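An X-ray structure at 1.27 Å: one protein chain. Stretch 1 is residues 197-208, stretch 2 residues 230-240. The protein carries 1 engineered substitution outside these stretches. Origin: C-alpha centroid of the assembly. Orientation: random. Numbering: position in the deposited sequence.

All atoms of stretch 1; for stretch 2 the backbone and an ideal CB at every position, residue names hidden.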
# COMPACT_ATOMS: atom_id res chain seq x y z
N LEU A 197 13.65 -3.38 2.23
CA LEU A 197 13.02 -4.60 1.73
C LEU A 197 11.59 -4.37 1.27
O LEU A 197 10.98 -5.26 0.65
CB LEU A 197 13.05 -5.69 2.80
CG LEU A 197 14.44 -6.22 3.14
CD1 LEU A 197 14.33 -7.05 4.40
CD2 LEU A 197 15.01 -7.00 1.96
N TYR A 198 11.02 -3.21 1.56
CA TYR A 198 9.61 -2.97 1.24
C TYR A 198 9.35 -2.73 -0.24
O TYR A 198 8.32 -3.09 -0.77
CB TYR A 198 9.16 -1.77 2.05
CG TYR A 198 7.76 -1.27 1.98
CD1 TYR A 198 6.69 -2.02 2.49
CD2 TYR A 198 7.46 -0.02 1.45
CE1 TYR A 198 5.39 -1.56 2.46
CE2 TYR A 198 6.16 0.47 1.41
CZ TYR A 198 5.14 -0.31 1.92
OH TYR A 198 3.85 0.17 1.88
N ARG A 199 10.32 -2.09 -0.89
CA ARG A 199 10.20 -1.68 -2.27
C ARG A 199 11.57 -1.19 -2.73
O ARG A 199 12.45 -1.00 -1.87
CB ARG A 199 9.16 -0.58 -2.52
CG ARG A 199 9.41 0.73 -1.80
CD ARG A 199 10.23 1.75 -2.57
NE ARG A 199 10.17 3.04 -1.85
CZ ARG A 199 9.16 3.89 -2.02
NH1 ARG A 199 8.19 3.57 -2.88
NH2 ARG A 199 9.13 5.03 -1.35
N PHE A 200 11.71 -0.97 -4.03
CA PHE A 200 12.88 -0.27 -4.54
C PHE A 200 12.40 0.84 -5.47
O PHE A 200 11.50 0.60 -6.30
CB PHE A 200 13.83 -1.22 -5.27
CG PHE A 200 14.97 -0.49 -5.97
CD1 PHE A 200 15.97 0.12 -5.21
CD2 PHE A 200 15.02 -0.42 -7.34
CE1 PHE A 200 17.00 0.79 -5.84
CE2 PHE A 200 16.05 0.26 -7.99
CZ PHE A 200 17.05 0.84 -7.22
N GLN A 201 12.98 2.03 -5.33
CA GLN A 201 12.64 3.08 -6.28
C GLN A 201 13.90 3.82 -6.72
O GLN A 201 14.90 3.85 -5.99
CB GLN A 201 11.62 4.07 -5.72
CG GLN A 201 12.14 4.94 -4.58
CD GLN A 201 11.10 5.96 -4.13
OE1 GLN A 201 10.18 6.28 -4.88
NE2 GLN A 201 11.23 6.44 -2.91
N MET A 202 13.79 4.37 -7.92
CA MET A 202 14.83 5.30 -8.37
C MET A 202 14.39 6.71 -8.03
O MET A 202 13.39 6.97 -7.35
CB MET A 202 15.07 5.10 -9.88
CG MET A 202 15.68 3.73 -10.23
SD MET A 202 17.33 3.50 -9.51
CE MET A 202 18.33 4.21 -10.82
N GLN A 203 15.15 7.70 -8.45
CA GLN A 203 14.85 9.11 -8.14
C GLN A 203 14.07 9.79 -9.27
O GLN A 203 13.75 10.98 -9.22
CB GLN A 203 16.16 9.86 -7.88
CG GLN A 203 16.89 9.45 -6.62
CD GLN A 203 18.28 10.06 -6.54
OE1 GLN A 203 19.27 9.39 -6.89
NE2 GLN A 203 18.38 11.31 -6.11
N THR A 204 13.77 9.01 -10.31
CA THR A 204 12.96 9.49 -11.43
C THR A 204 12.15 8.30 -11.93
O THR A 204 12.34 7.17 -11.47
CB THR A 204 13.83 10.06 -12.56
OG1 THR A 204 13.07 10.61 -13.65
CG2 THR A 204 14.74 8.99 -13.14
N LEU A 205 11.25 8.51 -12.89
CA LEU A 205 10.58 7.38 -13.51
C LEU A 205 11.61 6.51 -14.21
O LEU A 205 12.53 7.01 -14.85
CB LEU A 205 9.52 7.85 -14.51
CG LEU A 205 8.42 8.78 -13.98
CD1 LEU A 205 7.42 9.05 -15.10
CD2 LEU A 205 7.75 8.24 -12.74
N MET A 206 11.46 5.19 -14.06
CA MET A 206 12.52 4.32 -14.56
C MET A 206 12.65 4.36 -16.08
O MET A 206 13.73 4.04 -16.61
CB MET A 206 12.33 2.88 -14.09
CG MET A 206 12.45 2.75 -12.57
SD MET A 206 12.63 1.01 -12.12
CE MET A 206 12.08 1.10 -10.41
N GLY A 207 11.62 4.79 -16.80
CA GLY A 207 11.68 4.91 -18.24
C GLY A 207 12.50 6.11 -18.71
O GLY A 207 12.68 6.25 -19.93
N THR A 208 12.97 6.95 -17.79
CA THR A 208 13.72 8.15 -18.19
C THR A 208 15.15 8.15 -17.69
O THR A 208 15.84 9.18 -17.74
CB THR A 208 13.00 9.44 -17.74
OG1 THR A 208 12.90 9.51 -16.32
CG2 THR A 208 11.59 9.46 -18.31
N UNK A 230 3.19 -0.89 -18.08
CA UNK A 230 3.86 0.42 -18.10
C UNK A 230 4.96 0.64 -17.07
O UNK A 230 4.99 1.64 -16.35
CB UNK A 230 2.81 1.51 -17.91
N UNK A 231 5.93 -0.28 -17.03
CA UNK A 231 7.04 -0.20 -16.08
C UNK A 231 7.92 1.01 -16.37
O UNK A 231 8.61 1.45 -15.44
CB UNK A 231 7.88 -1.48 -16.13
N UNK A 232 7.89 1.57 -17.58
CA UNK A 232 8.59 2.82 -17.84
C UNK A 232 8.01 4.00 -17.06
O UNK A 232 8.71 4.99 -16.85
CB UNK A 232 8.55 3.13 -19.34
N UNK A 233 6.77 3.88 -16.60
CA UNK A 233 6.06 4.96 -15.90
C UNK A 233 6.13 4.81 -14.39
O UNK A 233 5.53 5.59 -13.65
CB UNK A 233 4.60 5.00 -16.34
N UNK A 234 6.86 3.79 -13.91
CA UNK A 234 7.05 3.59 -12.49
C UNK A 234 8.33 4.22 -11.98
O UNK A 234 9.40 4.02 -12.58
CB UNK A 234 7.05 2.09 -12.17
N UNK A 235 8.23 4.92 -10.86
CA UNK A 235 9.43 5.29 -10.09
C UNK A 235 9.77 4.19 -9.08
O UNK A 235 10.95 3.89 -8.89
CB UNK A 235 9.22 6.62 -9.37
N UNK A 236 8.75 3.62 -8.46
CA UNK A 236 8.87 2.56 -7.46
C UNK A 236 8.39 1.23 -8.03
O UNK A 236 7.46 1.18 -8.82
CB UNK A 236 8.08 2.91 -6.20
N UNK A 237 8.98 0.16 -7.53
CA UNK A 237 8.37 -1.16 -7.73
C UNK A 237 7.01 -1.21 -7.02
O UNK A 237 6.79 -0.46 -6.06
CB UNK A 237 9.29 -2.27 -7.21
N UNK A 238 6.13 -2.04 -7.55
CA UNK A 238 4.79 -2.21 -7.00
C UNK A 238 4.39 -3.67 -7.00
O UNK A 238 4.84 -4.44 -7.85
CB UNK A 238 3.77 -1.39 -7.79
N UNK A 239 3.55 -4.04 -6.05
CA UNK A 239 2.82 -5.32 -6.05
C UNK A 239 1.36 -4.99 -6.34
O UNK A 239 0.75 -4.29 -5.50
CB UNK A 239 2.97 -6.07 -4.72
N UNK A 240 0.83 -5.37 -7.49
CA UNK A 240 -0.56 -5.21 -7.91
C UNK A 240 -0.97 -3.78 -8.25
O UNK A 240 -2.14 -3.58 -8.62
CB UNK A 240 -1.48 -5.74 -6.81

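Position 230 lies beyond the reach of stretch 1; the deposited residue is Pro-230. At 231 the CB points sideways with nothing of stretch 1 within 5.5 Å, so this contact sets little preference. The residue is Phe-231, whose ring leads away.

Position 232 sits over Gly-207, its ideal CB 3.8 Å from Gly-207 CA. The backbone makes the main contact: Gly-207 N donates to the carbonyl O of residue 232 at 2.9 Å. A CB on Gly-207 would come within 2.5 Å of that same O, so the close approach depends on the glycine. Many side chains that turn outward would suit 232; it is Asp-232, with chi1 of 53° (p) and a carboxylate that leads away.

At 233 the CB points away, and the ideal CB of 233 is 5.1 Å from Leu-205 CD1, the nearest atom of stretch 1. Almost any residue would fit, a long polar one included. Lys-233 makes no polar contact with stretch 1, while its carbonyl O lies 3.6 Å from Leu-205 CD2.

Position 234 again contributes chiefly through its backbone, its O accepting from Met-206 N at 2.8 Å and 169°. The sideways CB, 5.4 Å from Met-206 CE, would tolerate a small or medium side chain. It is Cys-234, in the m rotamer.

Position 235 has the richest surroundings. Its CB lies 3.8 Å from Thr-204 O and 4.0 Å from Leu-205 CD2, and the carbonyl O of Met-202 lies within reach of a longer chain as an acceptor. A chain of moderate length ending in a donor, such as glutamine, would suit; a lysine or arginine would have to bend. Gln-235 extends with chi1 and chi2 both t, and its NE2 donates to Met-202 O at 2.8 Å; since Met-202 N donates to Gln-235 O at 3.0 Å, the two residues are tied twice.

Position 236 forms a single beta bridge with Gln-201, and its CB has Gln-201 CB at 3.8 Å and Arg-199 NH1 at 3.4 Å. Such tight quarters favour a small side chain, preferably with an acceptor for the guanidinium. Ser-236 supplies it: OG accepts from Arg-199 NH1 at 2.9 Å, near the guanidinium plane, and donates to O of 237 at 2.8 Å.

At 237 the CB points toward stretch 1, where Phe-200 N offers a donor; the backbone N of 237 already gives its hydrogen to Phe-200 O at 2.8 Å. Serine, threonine or asparagine could answer the amide. In Thr-237, OG1 accepts from Phe-200 N at 3.0 Å and 174°, while CG2 lies 4.3 Å from Phe-200 CB.

Position 238 points away, leaving the choice open, and is Thr-238. The CB of 239 turns back toward stretch 1 but at a distance, where only a long side chain could approach the carbonyls of Leu-197 and Tyr-198. Lys-239 does so: NZ donates to two waters; one donates to Leu-197 O, and the O of the other lies 2.8 Å from Tyr-198 O. Position 240 is out of reach; it is Tyr-240.

Stretch 2 230-240: PFDKCQSTTKY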
# COMPACT_ATOMS: atom_id res chain seq x y z
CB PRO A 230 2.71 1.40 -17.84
CG PRO A 230 1.76 0.62 -16.95
CD PRO A 230 1.83 -0.79 -17.49
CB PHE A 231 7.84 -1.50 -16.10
CG PHE A 231 7.04 -2.65 -15.56
CD1 PHE A 231 6.54 -2.67 -14.27
CD2 PHE A 231 6.78 -3.76 -16.36
CE1 PHE A 231 5.83 -3.73 -13.78
CE2 PHE A 231 6.11 -4.86 -15.86
CZ PHE A 231 5.65 -4.88 -14.55
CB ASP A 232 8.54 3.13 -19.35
CG ASP A 232 7.15 3.12 -19.97
OD1 ASP A 232 6.27 2.34 -19.55
OD2 ASP A 232 6.91 3.93 -20.91
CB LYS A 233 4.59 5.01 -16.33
CG LYS A 233 4.38 5.19 -17.82
CD LYS A 233 5.02 6.46 -18.35
CE LYS A 233 4.72 6.67 -19.83
NZ LYS A 233 5.32 7.97 -20.27
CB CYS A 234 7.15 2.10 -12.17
SG CYS A 234 5.72 1.15 -12.71
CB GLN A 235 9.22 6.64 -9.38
CG GLN A 235 10.44 7.07 -8.60
CD GLN A 235 10.35 8.51 -8.09
OE1 GLN A 235 9.57 9.34 -8.54
NE2 GLN A 235 11.27 8.80 -7.18
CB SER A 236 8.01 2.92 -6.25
OG SER A 236 8.10 1.90 -5.25
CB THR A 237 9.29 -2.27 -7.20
OG1 THR A 237 9.57 -2.07 -5.80
CG2 THR A 237 10.63 -2.27 -7.93
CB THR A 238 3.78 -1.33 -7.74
OG1 THR A 238 2.46 -1.45 -7.16
CG2 THR A 238 3.64 -1.69 -9.21
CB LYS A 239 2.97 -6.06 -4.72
CG LYS A 239 4.42 -6.34 -4.31
CD LYS A 239 4.45 -6.70 -2.81
CE LYS A 239 5.85 -7.07 -2.33
NZ LYS A 239 6.81 -5.96 -2.58
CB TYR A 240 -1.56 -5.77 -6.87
CG TYR A 240 -1.59 -7.28 -6.84
CD1 TYR A 240 -0.62 -8.00 -6.14
CD2 TYR A 240 -2.60 -8.01 -7.50
CE1 TYR A 240 -0.62 -9.38 -6.07
CE2 TYR A 240 -2.59 -9.40 -7.46
CZ TYR A 240 -1.60 -10.08 -6.75
OH TYR A 240 -1.65 -11.46 -6.75
O HOH W 1 9.26 -6.43 -1.31
O HOH W 2 6.28 -4.86 0.01
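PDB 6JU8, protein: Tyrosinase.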